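Local atomic coordinates of PDZ domain protein (PDB entry 4L8N), a protein that is of unknown function but combines N- and C-terminal PDZ domains with a DUF4136 domain and binds magnesium ions. Residues E166-E169 with N170-K174; T60-V64 with D65-Q69; R158-E161 with T162-E166. All coordinates share one frame; numbering follows the deposited sequence.

Contact 1 of 3, residues E166-E169 with N170-K174; sequences ECIE and NELTK
Thr-173 grips the backbone oxygen of Glu-169 twice: its N lies 2.9 Å and its hydroxyl OG1 2.8 Å from Glu-169 O, and the two donors arrive from opposite faces of the carbonyl plane. A chi1 of 55° places OG1 between the backbone N and the carbonyl carbon of Thr-173, from where it reaches Glu-169 O. The preceding acceptors are each met by an amide four residues on: Glu-166 O by Asn-170 N, Cys-167 O by Glu-171 N, and Ile-168 O by Leu-172 N at 3.0 Å, the last with a C=O...N angle of 165°. Asn-170 ND2, 3.5 Å from Glu-166 O, is badly angled for a bond. Three residues apart, Glu-171 and Lys-174 pair their charges: NZ meets OE2 at 2.9 Å in a salt bridge, on the syn side but tilted 33° from the carboxylate plane. Cys-167 and Glu-171 lie against helix 274-285. Ile-168 and Leu-172 run side by side, CG2 to CD1 at 3.8 Å, and both pack on Ile-188 of strand 186-196. An apolar i,i+4 pair toward the sheet and an i,i+3 salt bridge on another flank fit an amphipathic alpha-helix, here the connecting helix of a beta-alpha-beta unit.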
loop_
_atom_site.group_PDB
_atom_site.type_symbol
_atom_site.label_atom_id
_atom_site.label_comp_id
_atom_site.label_asym_id
_atom_site.label_seq_id
_atom_site.Cartn_x
_atom_site.Cartn_y
_atom_site.Cartn_z
ATOM N N GLU A 166 -12.090 -19.783 12.323
ATOM C CA GLU A 166 -11.798 -21.210 12.177
ATOM C C GLU A 166 -10.488 -21.404 11.393
ATOM O O GLU A 166 -9.719 -22.299 11.737
ATOM C CB GLU A 166 -12.952 -21.938 11.481
ATOM C CG GLU A 166 -13.975 -22.522 12.437
ATOM C CD GLU A 166 -15.199 -23.155 11.795
ATOM O OE1 GLU A 166 -15.062 -23.803 10.729
ATOM O OE2 GLU A 166 -16.300 -23.021 12.379
ATOM N N CYS A 167 -10.229 -20.548 10.363
ATOM C CA CYS A 167 -9.002 -20.571 9.559
ATOM C C CYS A 167 -7.806 -20.174 10.418
ATOM O O CYS A 167 -6.771 -20.858 10.380
ATOM C CB CYS A 167 -9.118 -19.660 8.337
ATOM S SG CYS A 167 -10.366 -20.172 7.129
ATOM N N ILE A 168 -7.939 -19.060 11.178
ATOM C CA ILE A 168 -6.881 -18.566 12.057
ATOM C C ILE A 168 -6.620 -19.586 13.157
ATOM O O ILE A 168 -5.448 -19.870 13.444
ATOM C CB ILE A 168 -7.178 -17.162 12.640
ATOM C CG1 ILE A 168 -7.511 -16.162 11.522
ATOM C CG2 ILE A 168 -5.984 -16.649 13.503
ATOM C CD1 ILE A 168 -8.312 -15.031 11.994
ATOM N N GLU A 169 -7.690 -20.194 13.718
ATOM C CA GLU A 169 -7.544 -21.201 14.771
ATOM C C GLU A 169 -6.719 -22.388 14.287
ATOM O O GLU A 169 -5.826 -22.803 15.009
ATOM C CB GLU A 169 -8.902 -21.678 15.304
ATOM C CG GLU A 169 -8.800 -22.381 16.645
ATOM C CD GLU A 169 -10.096 -22.946 17.187
ATOM O OE1 GLU A 169 -11.143 -22.270 17.056
ATOM O OE2 GLU A 169 -10.057 -24.052 17.777
ATOM N N ASN A 170 -6.976 -22.901 13.074
ATOM C CA ASN A 170 -6.202 -24.013 12.509
ATOM C C ASN A 170 -4.740 -23.621 12.316
ATOM O O ASN A 170 -3.870 -24.409 12.666
ATOM C CB ASN A 170 -6.785 -24.539 11.173
ATOM C CG ASN A 170 -8.159 -25.192 11.268
ATOM O OD1 ASN A 170 -8.606 -25.648 12.340
ATOM N ND2 ASN A 170 -8.863 -25.260 10.131
ATOM N N GLU A 171 -4.471 -22.404 11.809
ATOM C CA GLU A 171 -3.101 -21.936 11.577
ATOM C C GLU A 171 -2.281 -21.841 12.847
ATOM O O GLU A 171 -1.137 -22.293 12.855
ATOM C CB GLU A 171 -3.083 -20.569 10.873
ATOM C CG GLU A 171 -3.346 -20.635 9.382
ATOM C CD GLU A 171 -2.748 -21.808 8.625
ATOM O OE1 GLU A 171 -1.503 -21.892 8.523
ATOM O OE2 GLU A 171 -3.537 -22.638 8.119
ATOM N N LEU A 172 -2.871 -21.265 13.913
ATOM C CA LEU A 172 -2.217 -21.014 15.196
ATOM C C LEU A 172 -2.086 -22.281 16.033
ATOM O O LEU A 172 -1.075 -22.444 16.733
ATOM C CB LEU A 172 -2.969 -19.920 15.985
ATOM C CG LEU A 172 -3.047 -18.510 15.360
ATOM C CD1 LEU A 172 -3.642 -17.510 16.361
ATOM C CD2 LEU A 172 -1.700 -18.023 14.890
ATOM N N THR A 173 -3.087 -23.194 15.969
ATOM C CA THR A 173 -2.952 -24.462 16.700
ATOM C C THR A 173 -1.867 -25.321 16.019
ATOM O O THR A 173 -1.167 -26.025 16.723
ATOM C CB THR A 173 -4.281 -25.205 16.901
ATOM O OG1 THR A 173 -4.929 -25.416 15.652
ATOM C CG2 THR A 173 -5.201 -24.488 17.876
ATOM N N LYS A 174 -1.666 -25.196 14.678
ATOM C CA LYS A 174 -0.599 -25.919 13.959
ATOM C C LYS A 174 0.792 -25.412 14.372
ATOM O O LYS A 174 1.754 -26.175 14.355
ATOM C CB LYS A 174 -0.757 -25.820 12.440
ATOM C CG LYS A 174 -1.888 -26.667 11.859
ATOM C CD LYS A 174 -1.879 -26.657 10.327
ATOM C CE LYS A 174 -2.621 -25.497 9.697
ATOM N NZ LYS A 174 -2.136 -25.212 8.320
#

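Contact 2 of 3, residues T60-V64 with D65-Q69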
loop_
_atom_site.group_PDB
_atom_site.type_symbol
_atom_site.label_atom_id
_atom_site.label_comp_id
_atom_site.label_asym_id
_atom_site.label_seq_id
_atom_site.Cartn_x
_atom_site.Cartn_y
_atom_site.Cartn_z
ATOM N N THR A 60 24.664 -17.991 20.877
ATOM C CA THR A 60 25.023 -16.623 21.242
ATOM C C THR A 60 26.531 -16.556 21.576
ATOM O O THR A 60 27.208 -15.604 21.180
ATOM C CB THR A 60 24.146 -16.113 22.418
ATOM O OG1 THR A 60 24.366 -16.904 23.590
ATOM C CG2 THR A 60 22.662 -16.078 22.086
ATOM N N GLU A 61 27.050 -17.601 22.267
ATOM C CA GLU A 61 28.434 -17.758 22.743
ATOM C C GLU A 61 29.426 -18.171 21.623
ATOM O O GLU A 61 30.538 -18.619 21.920
ATOM C CB GLU A 61 28.463 -18.807 23.874
ATOM C CG GLU A 61 27.611 -18.444 25.084
ATOM C CD GLU A 61 27.533 -19.459 26.214
ATOM O OE1 GLU A 61 28.336 -20.424 26.231
ATOM O OE2 GLU A 61 26.671 -19.267 27.104
ATOM N N VAL A 62 29.035 -17.995 20.352
ATOM C CA VAL A 62 29.809 -18.362 19.163
ATOM C C VAL A 62 29.509 -17.346 18.040
ATOM O O VAL A 62 28.399 -16.817 17.980
ATOM C CB VAL A 62 29.450 -19.830 18.780
ATOM C CG1 VAL A 62 29.322 -20.053 17.271
ATOM C CG2 VAL A 62 30.427 -20.820 19.407
ATOM N N SER A 63 30.495 -17.078 17.163
ATOM C CA SER A 63 30.346 -16.144 16.044
ATOM C C SER A 63 29.371 -16.668 14.971
ATOM O O SER A 63 29.284 -17.874 14.735
ATOM C CB SER A 63 31.703 -15.849 15.409
ATOM O OG SER A 63 31.595 -15.006 14.272
ATOM N N VAL A 64 28.675 -15.734 14.305
ATOM C CA VAL A 64 27.706 -15.966 13.226
ATOM C C VAL A 64 28.375 -16.717 12.027
ATOM O O VAL A 64 27.756 -17.596 11.412
ATOM C CB VAL A 64 27.085 -14.601 12.798
ATOM C CG1 VAL A 64 26.317 -14.695 11.481
ATOM C CG2 VAL A 64 26.188 -14.030 13.899
ATOM N N ASP A 65 29.644 -16.380 11.735
ATOM C CA ASP A 65 30.428 -16.953 10.636
ATOM C C ASP A 65 30.751 -18.430 10.839
ATOM O O ASP A 65 30.930 -19.133 9.844
ATOM C CB ASP A 65 31.738 -16.170 10.449
ATOM C CG ASP A 65 31.536 -14.693 10.177
ATOM O OD1 ASP A 65 30.980 -14.354 9.101
ATOM O OD2 ASP A 65 31.916 -13.873 11.045
ATOM N N GLU A 66 30.835 -18.904 12.104
ATOM C CA GLU A 66 31.180 -20.300 12.384
ATOM C C GLU A 66 29.957 -21.200 12.723
ATOM O O GLU A 66 30.160 -22.372 13.071
ATOM C CB GLU A 66 32.278 -20.424 13.461
ATOM C CG GLU A 66 32.112 -19.572 14.708
ATOM C CD GLU A 66 33.321 -19.546 15.629
ATOM O OE1 GLU A 66 33.924 -20.621 15.861
ATOM O OE2 GLU A 66 33.650 -18.452 16.142
ATOM N N ILE A 67 28.704 -20.695 12.539
ATOM C CA ILE A 67 27.488 -21.488 12.756
ATOM C C ILE A 67 27.362 -22.560 11.643
ATOM O O ILE A 67 27.113 -23.705 12.013
ATOM C CB ILE A 67 26.204 -20.625 12.930
ATOM C CG1 ILE A 67 25.988 -20.330 14.425
ATOM C CG2 ILE A 67 24.937 -21.282 12.303
ATOM C CD1 ILE A 67 25.108 -19.176 14.720
ATOM N N PRO A 68 27.559 -22.271 10.318
ATOM C CA PRO A 68 27.426 -23.341 9.305
ATOM C C PRO A 68 28.380 -24.526 9.500
ATOM O O PRO A 68 27.982 -25.661 9.238
ATOM C CB PRO A 68 27.728 -22.627 7.981
ATOM C CG PRO A 68 28.418 -21.375 8.358
ATOM C CD PRO A 68 27.830 -20.973 9.666
ATOM N N GLN A 69 29.622 -24.270 9.966
ATOM C CA GLN A 69 30.640 -25.304 10.217
ATOM C C GLN A 69 30.261 -26.148 11.432
ATOM O O GLN A 69 30.472 -27.360 11.412
ATOM C CB GLN A 69 32.045 -24.687 10.423
ATOM C CG GLN A 69 32.704 -24.135 9.150
ATOM C CD GLN A 69 32.124 -22.811 8.688
ATOM O OE1 GLN A 69 31.846 -21.900 9.483
ATOM N NE2 GLN A 69 31.919 -22.680 7.382
#
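Ser-63 and Glu-66 meet through side chain and backbone. CG of Glu-66 comes within 3.3 Å of Ser-63 O and its carboxylate oxygen OE2 within 3.3 Å of Ser-63 CB, so the acidic chain is laid back along the serine. Here chi1 of 46° wedges CG between the backbone N and the carbonyl carbon of Glu-66, and chi2 of -170° keeps the chain extended beyond it. Val-62 crosses this chain at a slant, its methyl CG1 resting 3.8 Å from Glu-66 CG, against the glutamate's aliphatic part. With OG trans to its own N (chi1 177°), the serine hydroxyl faces Asp-65, whose N makes a weak 3.5 Å bond to OG in the manner of an ST turn. Glu-66 N bonds to Ser-63 O at 3.2 Å but sits above the carbonyl plane, closing a beta turn over residues 63-66, and Ile-67 N bonds weakly to Val-64 O. Beyond the two segments, Val-64 of the turn touches Ile-18 and Ile-67 touches Tyr-16, both of strand 8-18. A turn leading into helix 67-71, with Glu-66 at the N-cap position, is consistent with the PDZ helix that flanks the peptide groove beside that strand.

Contact 3 of 3, residues R158-E161 with T162-E166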
loop_
_atom_site.group_PDB
_atom_site.type_symbol
_atom_site.label_atom_id
_atom_site.label_comp_id
_atom_site.label_asym_id
_atom_site.label_seq_id
_atom_site.Cartn_x
_atom_site.Cartn_y
_atom_site.Cartn_z
ATOM N N ARG A 158 -21.974 -12.954 11.707
ATOM C CA ARG A 158 -21.643 -14.198 12.420
ATOM C C ARG A 158 -21.112 -15.293 11.485
ATOM O O ARG A 158 -20.059 -15.869 11.774
ATOM C CB ARG A 158 -22.845 -14.729 13.226
ATOM C CG ARG A 158 -22.643 -16.149 13.765
ATOM C CD ARG A 158 -23.535 -16.480 14.942
ATOM N NE ARG A 158 -23.088 -15.838 16.178
ATOM C CZ ARG A 158 -22.135 -16.317 16.973
ATOM N NH1 ARG A 158 -21.507 -17.446 16.663
ATOM N NH2 ARG A 158 -21.799 -15.668 18.080
ATOM N N LYS A 159 -21.832 -15.573 10.382
ATOM C CA LYS A 159 -21.471 -16.611 9.414
ATOM C C LYS A 159 -20.023 -16.440 8.911
ATOM O O LYS A 159 -19.243 -17.392 8.992
ATOM C CB LYS A 159 -22.463 -16.632 8.230
ATOM C CG LYS A 159 -23.896 -17.016 8.620
ATOM C CD LYS A 159 -24.823 -17.100 7.405
ATOM C CE LYS A 159 -26.271 -17.345 7.772
ATOM N NZ LYS A 159 -26.949 -16.117 8.273
ATOM N N LEU A 160 -19.669 -15.226 8.437
ATOM C CA LEU A 160 -18.349 -14.872 7.902
ATOM C C LEU A 160 -17.250 -14.926 8.980
ATOM O O LEU A 160 -16.232 -15.576 8.762
ATOM C CB LEU A 160 -18.402 -13.471 7.249
ATOM C CG LEU A 160 -17.076 -12.767 6.912
ATOM C CD1 LEU A 160 -16.298 -13.492 5.806
ATOM C CD2 LEU A 160 -17.321 -11.347 6.515
ATOM N N GLU A 161 -17.458 -14.253 10.127
ATOM C CA GLU A 161 -16.496 -14.188 11.236
ATOM C C GLU A 161 -16.140 -15.564 11.812
ATOM O O GLU A 161 -15.014 -15.754 12.266
ATOM C CB GLU A 161 -17.006 -13.274 12.349
ATOM C CG GLU A 161 -16.939 -11.805 11.960
ATOM C CD GLU A 161 -17.047 -10.786 13.074
ATOM O OE1 GLU A 161 -16.718 -11.117 14.236
ATOM O OE2 GLU A 161 -17.398 -9.625 12.764
ATOM N N THR A 162 -17.078 -16.524 11.755
ATOM C CA THR A 162 -16.863 -17.885 12.228
ATOM C C THR A 162 -15.907 -18.603 11.275
ATOM O O THR A 162 -15.037 -19.334 11.751
ATOM C CB THR A 162 -18.198 -18.607 12.400
ATOM O OG1 THR A 162 -18.919 -17.912 13.410
ATOM C CG2 THR A 162 -18.038 -20.066 12.815
ATOM N N VAL A 163 -16.038 -18.366 9.951
ATOM C CA VAL A 163 -15.177 -18.980 8.924
ATOM C C VAL A 163 -13.752 -18.471 9.108
ATOM O O VAL A 163 -12.835 -19.285 9.230
ATOM C CB VAL A 163 -15.703 -18.748 7.480
ATOM C CG1 VAL A 163 -14.696 -19.230 6.428
ATOM C CG2 VAL A 163 -17.053 -19.428 7.283
ATOM N N ILE A 164 -13.586 -17.137 9.166
ATOM C CA ILE A 164 -12.310 -16.449 9.382
ATOM C C ILE A 164 -11.597 -17.021 10.633
ATOM O O ILE A 164 -10.486 -17.525 10.519
ATOM C CB ILE A 164 -12.513 -14.899 9.495
ATOM C CG1 ILE A 164 -13.098 -14.291 8.198
ATOM C CG2 ILE A 164 -11.196 -14.204 9.875
ATOM C CD1 ILE A 164 -13.534 -12.788 8.322
ATOM N N ASN A 165 -12.253 -16.986 11.796
ATOM C CA ASN A 165 -11.695 -17.457 13.065
ATOM C C ASN A 165 -11.333 -18.960 13.049
ATOM O O ASN A 165 -10.348 -19.349 13.669
ATOM C CB ASN A 165 -12.646 -17.134 14.213
ATOM C CG ASN A 165 -12.813 -15.657 14.505
ATOM O OD1 ASN A 165 -12.052 -14.792 14.044
ATOM N ND2 ASN A 165 -13.765 -15.341 15.360
ATOM N N GLU A 166 -12.090 -19.783 12.323
ATOM C CA GLU A 166 -11.798 -21.210 12.177
ATOM C C GLU A 166 -10.488 -21.404 11.393
ATOM O O GLU A 166 -9.719 -22.299 11.737
ATOM C CB GLU A 166 -12.952 -21.938 11.481
ATOM C CG GLU A 166 -13.975 -22.522 12.437
ATOM C CD GLU A 166 -15.199 -23.155 11.795
ATOM O OE1 GLU A 166 -15.062 -23.803 10.729
ATOM O OE2 GLU A 166 -16.300 -23.021 12.379
#
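The Asn-165 amide lies with one face over the backbone oxygen of Glu-161: the nearest atom to Glu-161 O is CG, at 3.1 Å, with ND2 at 3.4 Å, and such a face-on approach gives the amide N-H no usable angle. Glu-161 O is instead bonded by Asn-165 N. The Arg-158 guanidinium is met obliquely by Thr-162, NH1 standing 4.2 Å from OG1, too far to bond; its NH2 forms a salt bridge with Glu-155. The Glu-161 carboxylate is likewise tied elsewhere, to Tyr-192 OH and Asp-154 N. The threonine hydroxyl turns to the backbone: chi1 of -63° holds OG1 beside its own N, and OG1 bonds to Arg-158 O at 2.9 Å while Thr-162 N, at 3.1 Å, takes the other face of the same carbonyl plane. Replacing Thr-162 by a valine removes the hydroxyl and would probably leave Arg-158 O with the backbone amide as its one local donor. Leu-160 and Ile-164 supply the apolar contact, CD1 to CD1 at 3.8 Å. This first part of helix 158-175 packs on strand 186-196 through Ile-164 (Thr-190, Tyr-192) and against helix 274-285 through Val-163 (Asp-275, Arg-279).

Contacts 1 and 3 occupy one element, helix 158-175, share Glu-166 and have centres about 12 Å apart; each is partly buried and touches both strand 186-196 and helix 274-285. They repeat one chemistry, a threonine hydroxyl doubling the backbone bond and an apolar i,i+4 pair on the inner flank, but their charges differ in partner: Glu-171 is matched within the helix, whereas Arg-158 and Glu-161 find theirs outside it, in the loop before it and on strand 186-196. Contact 2 belongs to the PDZ domain and lies at the surface, its centre about 35 Å from that of contact 1 and 45 Å from that of contact 3. There, turn bonds, two of them weak, replace the regular helical ladder.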